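Local structure of aminotransferase, class I and II (Erwinia tasmaniensis, 5Z0Q) at residues E71-V76 and L277-A282; E79-E82 and K88-P91; N312-L317 and R383-G388; I330-L335 and L342-H347. The protein belongs to the class I and II aminotransferase family and binds pyridoxal-5'-phosphate in an assembly of two copies of the chain. All coordinates share one frame; numbering follows the deposited sequence.

Interaction 1: E71-V76 and L277-A282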
# COMPACT_ATOMS: atom_id res chain seq x y z
N GLU A 71 15.58 0.77 -8.66
CA GLU A 71 16.94 1.30 -8.54
C GLU A 71 17.03 2.70 -9.14
O GLU A 71 17.85 3.51 -8.70
CB GLU A 71 17.94 0.37 -9.21
CG GLU A 71 18.40 -0.79 -8.34
CD GLU A 71 19.35 -1.73 -9.06
OE1 GLU A 71 19.00 -2.20 -10.16
OE2 GLU A 71 20.45 -1.99 -8.53
N ALA A 72 16.21 2.99 -10.15
CA ALA A 72 16.22 4.32 -10.75
C ALA A 72 15.70 5.37 -9.78
O ALA A 72 16.24 6.48 -9.72
CB ALA A 72 15.39 4.32 -12.04
N LEU A 73 14.65 5.05 -9.03
CA LEU A 73 14.12 5.99 -8.05
C LEU A 73 15.13 6.27 -6.94
O LEU A 73 15.32 7.42 -6.53
CB LEU A 73 12.81 5.47 -7.45
CG LEU A 73 12.19 6.30 -6.33
CD1 LEU A 73 11.91 7.71 -6.80
CD2 LEU A 73 10.91 5.64 -5.83
N ALA A 74 15.80 5.22 -6.45
CA ALA A 74 16.83 5.41 -5.43
C ALA A 74 17.99 6.24 -5.96
O ALA A 74 18.58 7.03 -5.22
CB ALA A 74 17.33 4.05 -4.93
N GLU A 75 18.32 6.08 -7.24
CA GLU A 75 19.42 6.85 -7.83
C GLU A 75 19.06 8.32 -7.97
O GLU A 75 19.84 9.20 -7.60
CB GLU A 75 19.81 6.25 -9.18
CG GLU A 75 20.92 6.99 -9.91
CD GLU A 75 20.42 7.75 -11.13
OE1 GLU A 75 20.03 8.93 -10.98
OE2 GLU A 75 20.41 7.16 -12.23
N VAL A 76 17.86 8.60 -8.49
CA VAL A 76 17.46 9.99 -8.70
C VAL A 76 17.17 10.68 -7.37
O VAL A 76 17.33 11.90 -7.24
CB VAL A 76 16.26 10.07 -9.66
CG1 VAL A 76 15.02 9.45 -9.03
CG2 VAL A 76 16.00 11.51 -10.06
N LEU A 277 3.36 0.61 -10.89
CA LEU A 277 3.20 1.85 -11.65
C LEU A 277 3.60 3.08 -10.84
O LEU A 277 4.00 4.09 -11.42
CB LEU A 277 1.75 1.98 -12.13
CG LEU A 277 1.26 0.87 -13.06
CD1 LEU A 277 -0.23 0.98 -13.32
CD2 LEU A 277 2.03 0.90 -14.37
N ALA A 278 3.49 3.01 -9.51
CA ALA A 278 3.87 4.15 -8.69
C ALA A 278 5.38 4.40 -8.73
O ALA A 278 5.81 5.56 -8.67
CB ALA A 278 3.41 3.94 -7.25
N TYR A 279 6.18 3.34 -8.84
CA TYR A 279 7.62 3.51 -8.98
C TYR A 279 7.96 4.24 -10.27
O TYR A 279 8.86 5.09 -10.30
CB TYR A 279 8.31 2.15 -8.95
CG TYR A 279 8.67 1.66 -7.57
CD1 TYR A 279 9.15 2.53 -6.60
CD2 TYR A 279 8.54 0.32 -7.23
CE1 TYR A 279 9.48 2.09 -5.33
CE2 TYR A 279 8.86 -0.14 -5.97
CZ TYR A 279 9.34 0.75 -5.03
OH TYR A 279 9.66 0.30 -3.77
N VAL A 280 7.24 3.93 -11.36
CA VAL A 280 7.53 4.54 -12.65
C VAL A 280 7.22 6.03 -12.63
O VAL A 280 7.97 6.85 -13.19
CB VAL A 280 6.77 3.81 -13.77
CG1 VAL A 280 6.97 4.49 -15.10
CG2 VAL A 280 7.21 2.35 -13.84
N ALA A 281 6.11 6.41 -11.99
CA ALA A 281 5.74 7.82 -11.96
C ALA A 281 6.66 8.63 -11.05
O ALA A 281 7.04 9.75 -11.39
CB ALA A 281 4.28 7.97 -11.51
N ALA A 282 7.03 8.06 -9.90
CA ALA A 282 7.90 8.78 -8.97
C ALA A 282 9.29 8.99 -9.56
O ALA A 282 9.92 10.02 -9.32
CB ALA A 282 7.99 8.04 -7.64

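Interaction 2: E79-E82 and K88-P91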
# COMPACT_ATOMS: atom_id res chain seq x y z
N GLU A 79 20.69 11.72 -6.00
CA GLU A 79 21.18 12.88 -6.74
C GLU A 79 20.41 14.14 -6.39
O GLU A 79 20.98 15.23 -6.38
CB GLU A 79 21.11 12.61 -8.25
CG GLU A 79 22.14 11.63 -8.77
CD GLU A 79 22.02 11.39 -10.26
OE1 GLU A 79 20.99 11.78 -10.85
OE2 GLU A 79 22.96 10.81 -10.85
N ARG A 80 19.11 14.00 -6.10
CA ARG A 80 18.31 15.18 -5.78
C ARG A 80 18.64 15.73 -4.40
O ARG A 80 18.72 16.95 -4.22
CB ARG A 80 16.82 14.83 -5.88
CG ARG A 80 15.90 16.03 -5.72
CD ARG A 80 14.44 15.64 -5.93
NE ARG A 80 13.57 16.81 -5.94
CZ ARG A 80 13.34 17.56 -7.01
NH1 ARG A 80 13.92 17.26 -8.17
NH2 ARG A 80 12.54 18.61 -6.92
N MET A 81 18.84 14.85 -3.42
CA MET A 81 19.13 15.31 -2.07
C MET A 81 20.51 15.94 -1.96
O MET A 81 20.74 16.77 -1.07
CB MET A 81 18.99 14.16 -1.07
CG MET A 81 17.61 13.53 -1.07
SD MET A 81 16.31 14.78 -1.09
CE MET A 81 15.07 13.96 -2.09
N GLU A 82 21.44 15.56 -2.84
CA GLU A 82 22.78 16.12 -2.79
C GLU A 82 22.89 17.41 -3.58
O GLU A 82 23.63 18.32 -3.19
CB GLU A 82 23.80 15.10 -3.32
CG GLU A 82 25.25 15.50 -3.11
CD GLU A 82 26.22 14.45 -3.61
OE1 GLU A 82 25.81 13.59 -4.42
OE2 GLU A 82 27.40 14.49 -3.20
N LYS A 88 24.31 14.22 1.03
CA LYS A 88 24.67 12.98 0.36
C LYS A 88 24.03 11.80 1.08
O LYS A 88 24.13 11.68 2.31
CB LYS A 88 26.19 12.82 0.29
CG LYS A 88 26.91 12.90 1.63
CD LYS A 88 28.42 12.86 1.43
CE LYS A 88 29.16 12.68 2.75
NZ LYS A 88 28.85 11.37 3.38
N ILE A 89 23.37 10.93 0.32
CA ILE A 89 22.59 9.83 0.86
C ILE A 89 23.27 8.51 0.51
O ILE A 89 23.64 8.29 -0.65
CB ILE A 89 21.14 9.86 0.32
CG1 ILE A 89 20.42 11.11 0.79
CG2 ILE A 89 20.38 8.61 0.76
CD1 ILE A 89 20.21 11.15 2.28
N GLN A 90 23.43 7.64 1.50
CA GLN A 90 23.86 6.28 1.21
C GLN A 90 22.68 5.45 0.74
O GLN A 90 21.58 5.57 1.29
CB GLN A 90 24.50 5.65 2.45
CG GLN A 90 26.00 5.46 2.33
CD GLN A 90 26.70 6.71 1.83
OE1 GLN A 90 26.75 7.73 2.52
NE2 GLN A 90 27.24 6.64 0.62
N PRO A 91 22.87 4.59 -0.26
CA PRO A 91 21.72 3.86 -0.83
C PRO A 91 21.00 2.97 0.18
O PRO A 91 19.77 2.87 0.12
CB PRO A 91 22.36 3.04 -1.96
CG PRO A 91 23.60 3.80 -2.32
CD PRO A 91 24.11 4.36 -1.03

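Interaction 3: N312-L317 and R383-G388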
# COMPACT_ATOMS: atom_id res chain seq x y z
N ASN A 312 -6.23 39.69 3.70
CA ASN A 312 -5.92 40.74 4.67
C ASN A 312 -6.80 41.97 4.50
O ASN A 312 -6.89 42.78 5.43
CB ASN A 312 -4.44 41.12 4.56
CG ASN A 312 -3.52 39.96 4.91
OD1 ASN A 312 -2.57 39.67 4.18
ND2 ASN A 312 -3.79 39.29 6.02
N ARG A 313 -7.46 42.13 3.35
CA ARG A 313 -8.39 43.24 3.17
C ARG A 313 -9.76 42.94 3.76
O ARG A 313 -10.51 43.89 4.04
CB ARG A 313 -8.54 43.59 1.69
CG ARG A 313 -7.33 44.27 1.09
CD ARG A 313 -7.71 45.06 -0.16
NE ARG A 313 -6.56 45.68 -0.80
CZ ARG A 313 -5.94 45.18 -1.86
NH1 ARG A 313 -6.35 44.05 -2.40
NH2 ARG A 313 -4.89 45.82 -2.38
N LEU A 314 -10.12 41.67 3.93
CA LEU A 314 -11.41 41.33 4.49
C LEU A 314 -11.41 41.58 6.00
O LEU A 314 -10.40 41.32 6.67
CB LEU A 314 -11.77 39.88 4.19
CG LEU A 314 -11.87 39.55 2.70
CD1 LEU A 314 -12.18 38.08 2.49
CD2 LEU A 314 -12.92 40.42 2.02
N PRO A 315 -12.52 42.09 6.57
CA PRO A 315 -12.52 42.58 7.95
C PRO A 315 -12.87 41.51 8.99
O PRO A 315 -13.75 41.70 9.84
CB PRO A 315 -13.58 43.68 7.91
CG PRO A 315 -14.58 43.15 6.93
CD PRO A 315 -13.80 42.36 5.89
N GLY A 316 -12.17 40.38 8.94
CA GLY A 316 -12.41 39.33 9.91
C GLY A 316 -11.48 38.15 9.76
O GLY A 316 -11.63 37.14 10.46
N LEU A 317 -10.51 38.26 8.85
CA LEU A 317 -9.60 37.17 8.55
C LEU A 317 -8.17 37.68 8.57
O LEU A 317 -7.89 38.79 8.13
CB LEU A 317 -9.91 36.54 7.19
CG LEU A 317 -11.36 36.11 6.95
CD1 LEU A 317 -11.55 35.67 5.51
CD2 LEU A 317 -11.76 35.00 7.91
N ARG A 383 -18.23 38.04 -1.03
CA ARG A 383 -19.69 38.05 -0.95
C ARG A 383 -20.18 37.53 0.39
O ARG A 383 -21.24 37.95 0.86
CB ARG A 383 -20.27 37.22 -2.10
CG ARG A 383 -21.78 37.35 -2.26
CD ARG A 383 -22.29 36.53 -3.44
NE ARG A 383 -21.54 36.81 -4.66
CZ ARG A 383 -20.70 35.95 -5.23
NH1 ARG A 383 -20.49 34.76 -4.69
NH2 ARG A 383 -20.06 36.29 -6.35
N ALA A 384 -19.43 36.63 1.02
CA ALA A 384 -19.87 36.04 2.28
C ALA A 384 -19.75 37.01 3.45
O ALA A 384 -20.62 37.05 4.32
CB ALA A 384 -19.07 34.77 2.57
N LEU A 385 -18.69 37.81 3.47
CA LEU A 385 -18.42 38.69 4.60
C LEU A 385 -19.00 40.09 4.43
O LEU A 385 -19.03 40.85 5.40
CB LEU A 385 -16.91 38.81 4.83
CG LEU A 385 -16.14 37.50 4.98
CD1 LEU A 385 -14.68 37.77 5.31
CD2 LEU A 385 -16.78 36.61 6.03
N THR A 386 -19.48 40.44 3.24
CA THR A 386 -19.93 41.80 2.97
C THR A 386 -21.08 41.76 1.98
O THR A 386 -20.88 41.38 0.82
CB THR A 386 -18.78 42.65 2.43
OG1 THR A 386 -17.72 42.70 3.40
CG2 THR A 386 -19.25 44.07 2.13
N SER A 387 -22.29 42.14 2.41
CA SER A 387 -22.60 42.54 3.78
C SER A 387 -24.09 42.32 4.03
O SER A 387 -24.92 42.67 3.19
CB SER A 387 -22.25 44.01 4.05
OG SER A 387 -23.05 44.87 3.26
N GLY A 388 -24.44 41.75 5.18
CA GLY A 388 -23.48 41.25 6.15
C GLY A 388 -23.96 39.92 6.69
O GLY A 388 -25.14 39.59 6.59

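Interaction 4: I330-L335 and L342-H347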
# COMPACT_ATOMS: atom_id res chain seq x y z
N ILE A 330 -5.64 30.31 7.28
CA ILE A 330 -6.39 31.55 7.47
C ILE A 330 -7.01 31.56 8.86
O ILE A 330 -7.74 30.62 9.22
CB ILE A 330 -7.48 31.71 6.39
CG1 ILE A 330 -6.87 31.64 4.99
CG2 ILE A 330 -8.23 33.02 6.59
CD1 ILE A 330 -7.89 31.68 3.88
N ASP A 331 -6.73 32.61 9.62
CA ASP A 331 -7.34 32.79 10.94
C ASP A 331 -8.72 33.40 10.77
O ASP A 331 -8.86 34.55 10.34
CB ASP A 331 -6.45 33.68 11.81
CG ASP A 331 -6.96 33.78 13.25
OD1 ASP A 331 -8.00 33.17 13.57
OD2 ASP A 331 -6.30 34.47 14.06
N ALA A 332 -9.76 32.63 11.11
CA ALA A 332 -11.14 33.08 11.02
C ALA A 332 -11.75 33.33 12.39
O ALA A 332 -12.97 33.35 12.53
CB ALA A 332 -11.98 32.07 10.24
N SER A 333 -10.91 33.53 13.42
CA SER A 333 -11.43 33.80 14.76
C SER A 333 -12.15 35.13 14.85
O SER A 333 -13.00 35.30 15.72
CB SER A 333 -10.29 33.75 15.78
OG SER A 333 -9.31 34.73 15.49
N GLY A 334 -11.82 36.08 13.97
CA GLY A 334 -12.48 37.37 13.97
C GLY A 334 -13.92 37.36 13.50
O GLY A 334 -14.58 38.41 13.54
N LEU A 335 -14.43 36.21 13.06
CA LEU A 335 -15.81 36.14 12.59
C LEU A 335 -16.80 36.05 13.75
O LEU A 335 -17.90 36.61 13.67
CB LEU A 335 -15.99 34.94 11.65
CG LEU A 335 -15.10 34.91 10.41
CD1 LEU A 335 -15.40 33.68 9.57
CD2 LEU A 335 -15.28 36.18 9.58
N LEU A 342 -17.83 25.37 8.79
CA LEU A 342 -19.23 25.21 8.39
C LEU A 342 -19.82 26.53 7.90
O LEU A 342 -20.72 26.53 7.05
CB LEU A 342 -20.05 24.67 9.56
CG LEU A 342 -21.55 24.50 9.35
CD1 LEU A 342 -21.83 23.56 8.18
CD2 LEU A 342 -22.23 23.99 10.62
N PHE A 343 -19.31 27.66 8.40
CA PHE A 343 -19.78 28.96 7.93
C PHE A 343 -19.51 29.14 6.45
O PHE A 343 -20.42 29.45 5.67
CB PHE A 343 -19.12 30.07 8.74
CG PHE A 343 -19.25 31.43 8.11
CD1 PHE A 343 -20.43 32.15 8.20
CD2 PHE A 343 -18.18 32.00 7.44
CE1 PHE A 343 -20.55 33.40 7.62
CE2 PHE A 343 -18.29 33.25 6.86
CZ PHE A 343 -19.47 33.95 6.95
N PHE A 344 -18.26 28.93 6.03
CA PHE A 344 -17.90 29.11 4.63
C PHE A 344 -18.55 28.08 3.72
O PHE A 344 -18.73 28.34 2.53
CB PHE A 344 -16.38 29.08 4.46
CG PHE A 344 -15.70 30.34 4.89
CD1 PHE A 344 -15.76 31.48 4.10
CD2 PHE A 344 -14.99 30.40 6.07
CE1 PHE A 344 -15.13 32.65 4.48
CE2 PHE A 344 -14.35 31.56 6.47
CZ PHE A 344 -14.42 32.69 5.67
N GLU A 345 -18.92 26.91 4.26
CA GLU A 345 -19.60 25.91 3.44
C GLU A 345 -20.98 26.39 3.00
O GLU A 345 -21.38 26.17 1.86
CB GLU A 345 -19.71 24.59 4.20
CG GLU A 345 -18.41 23.82 4.28
CD GLU A 345 -18.57 22.47 4.95
OE1 GLU A 345 -19.49 22.33 5.79
OE2 GLU A 345 -17.79 21.55 4.64
N LYS A 346 -21.70 27.06 3.90
CA LYS A 346 -23.00 27.62 3.55
C LYS A 346 -22.89 28.83 2.63
O LYS A 346 -23.92 29.35 2.19
CB LYS A 346 -23.77 28.00 4.81
CG LYS A 346 -24.23 26.79 5.62
CD LYS A 346 -25.11 25.88 4.78
CE LYS A 346 -25.49 24.61 5.53
NZ LYS A 346 -24.30 23.77 5.83
N HIS A 347 -21.67 29.29 2.33
CA HIS A 347 -21.43 30.33 1.34
C HIS A 347 -20.64 29.79 0.15
O HIS A 347 -19.87 30.53 -0.48
CB HIS A 347 -20.72 31.52 1.97
CG HIS A 347 -21.54 32.25 2.99
ND1 HIS A 347 -22.33 33.33 2.68
CD2 HIS A 347 -21.69 32.04 4.32
CE1 HIS A 347 -22.93 33.76 3.78
NE2 HIS A 347 -22.56 32.99 4.78

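Interaction 1: E71-V76 and L277-A282
Leu-73 packs against Tyr-279 and Ala-282 where helix 71-83 meets helix 276-288. Its two methyl groups divide the work. CD2 comes to the edge of the tyrosine ring, near the ring plane, with Leu-73 CD2 at 3.7 Å from Tyr-279 CD1 and slightly farther from CE1. The two side chains cross at about a right angle. Leu-73 CD1 lies 4.0 Å from Ala-282 CB. CG of Leu-73 is anti to the backbone N (chi1 176°), which carries both methyls toward the second helix. This side is buried, and Phe-96 and Trp-286 also touch Leu-73. The side of helix 71-83 that bears Glu-71 and Glu-75 is open to solvent, and these two take no part in the contact. Glu-71 packs on Lys-28 of the second subunit, and the carboxylate of Glu-75 comes close to that of Glu-79. The side chain of Ala-282 is about 11 Å from a bound pyridoxal-5'-phosphate, so the contact does not line that pocket directly. Only carbon atoms meet between the side chains. The two helices are therefore joined here by shape and burial, while the charges stay on the outer side.

Interaction 2: E79-E82 and K88-P91
Met-81 meets Ile-89 through the base of its side chain. Met-81 CB is the closest atom, 3.8 Å from Ile-89 CG1. The next atom, Met-81 CG, is 4.1 Å from the same Ile-89 CG1. CG stands beside the backbone N (chi1 -59°). The chain then bends at chi2, and SD and CE meet nothing of residues 88-91. Met-81 is buried, and its thioether end takes no part in this contact, while CB and CG face the returning chain. Ile-89 also packs on Ile-78, one turn before Met-81 in helix 71-83.

Nearer the surface, Glu-82 extends past Lys-88. Its carboxylate reaches the lysine at the base, with Glu-82 OE2 at 4.1 Å from Lys-88 CB. The amine points elsewhere: Lys-88 NZ is 7.4 Å from Glu-82 OE2. Both residues are exposed. On another side of the helix Arg-80 forms a salt bridge with Asp-209 and a hydrogen bond with Gln-290.

The contact folds the loop that leads to strand 94-97 back onto the end of the helix that precedes it. Its buried part is carbon against carbon. Opposite charges lie in the same region, but Glu-82 and Lys-88 are too far apart to pair in this model. Between these segments the buried contact is therefore that of Met-81 with Ile-89, with the aliphatic base of Lys-88 at its exposed border.

Interaction 3: N312-L317 and R383-G388
A single methyl group, Leu-385 CD1, makes every close approach to Leu-314 and Leu-317. It enters the bend formed by residues 314-317. On one side Leu-385 CD1 lies 3.8 Å from Leu-314 CB, and Leu-314 CD1 is at the same 3.8 Å from it. Leu-317 CD1 also comes to 3.8 Å from Leu-385 CD1, with Leu-317 CG a little behind. Leu-314 and Leu-385 cross at about a right angle, whereas Leu-317 meets Leu-385 at a slant.

Within this bend Leu-314 to Gly-316 form an inverse gamma turn centred on Pro-315. A weak hydrogen bond, 3.0 Å from Gly-316 N to Leu-314 O, closes it. The turn reverses the chain just after helix 290-313, and both Leu-314 and Leu-317 send CB toward the other segment. Leu-385 stands at the end of its own helix, and Thr-386 is the first residue to leave helical geometry. CG of Leu-385 lies opposite the carbonyl carbon (chi1 -53°), which directs the branch into the bend. Beyond it Ser-387 and Gly-388 are poorly ordered and take no part.

The contact is wholly apolar. Leu-317 is buried, while Leu-314 and Leu-385 are partly exposed. Met-381, one turn back in helix 371-385, touches both Leu-314 and Leu-317. Phe-343 and Leu-335 also touch Leu-385. The contact thus joins the end of helix 290-313 to the end of helix 371-385, just before the chain enters strand 318-319 at the border of the five-stranded sheet.

Interaction 4: I330-L335 and L342-H347
Leu-335 carries CG beside its backbone N (chi1 -59°), and this brings CD1 against both rings where Phe-343 and Phe-344 meet. The two phenylalanines start differently: CG of Phe-343 is anti to the backbone N (chi1 165°), but CG of Phe-344 lies beside it (chi1 -77°). Both rings therefore come to the same leucine from neighbouring positions on one helix. The segments belong to a beta-alpha-beta crossover. Strand 329-331 leads through a loop and helix 340-345 to the parallel strand 349-353, with strand 362-364 between them in the sheet.

Leu-335 CD1 is 3.9 Å from Phe-343 CD2. The same Leu-335 CD1 is also 3.9 Å from Phe-344 CE2. The leucine crosses each phenylalanine side chain at about a right angle. Ala-332 adds a looser touch at the edge of the Phe-344 ring, near its plane. Phe-344 is buried and also meets the ring of Phe-351.

The two rings fit against each other as well. Phe-343 CD2 sits over the centre of one face of Phe-344, 3.8 Å above its plane, while Phe-344 CE2 lies at the edge of the Phe-343 ring. His-347 CD2 covers part of one face of Phe-343, off the ring centre.

The loop is shaped by an Asx turn at the end of the strand. Asp-331 OD1 accepts a hydrogen bond from Ser-333 N at 2.9 Å. Ser-333 OG donates to that same Asp-331 OD1 at 2.8 Å, and both donors arrive from one face of the carboxylate plane.

Overall arrangement
From the N terminus, helix 71-83 serves the first two contacts. Interaction 2 closes a short loop between this helix and the chain leading to strand 94-97. Interaction 1 closes a much longer loop, back from helix 276-288, and interaction 2 is nested inside it. Their centres are 14 Å apart. The chain then continues through helix 290-313 to the second pair. Interaction 3 closes a loop from residues 312-317 to the C-terminal helix 371-385, and interaction 4 is nested inside that loop. It joins the end of strand 329-331 and its loop to helix 340-345. These two touch directly, at Ala-384 and His-347. The pairs are in series and lie on opposite sides of the chain's centre.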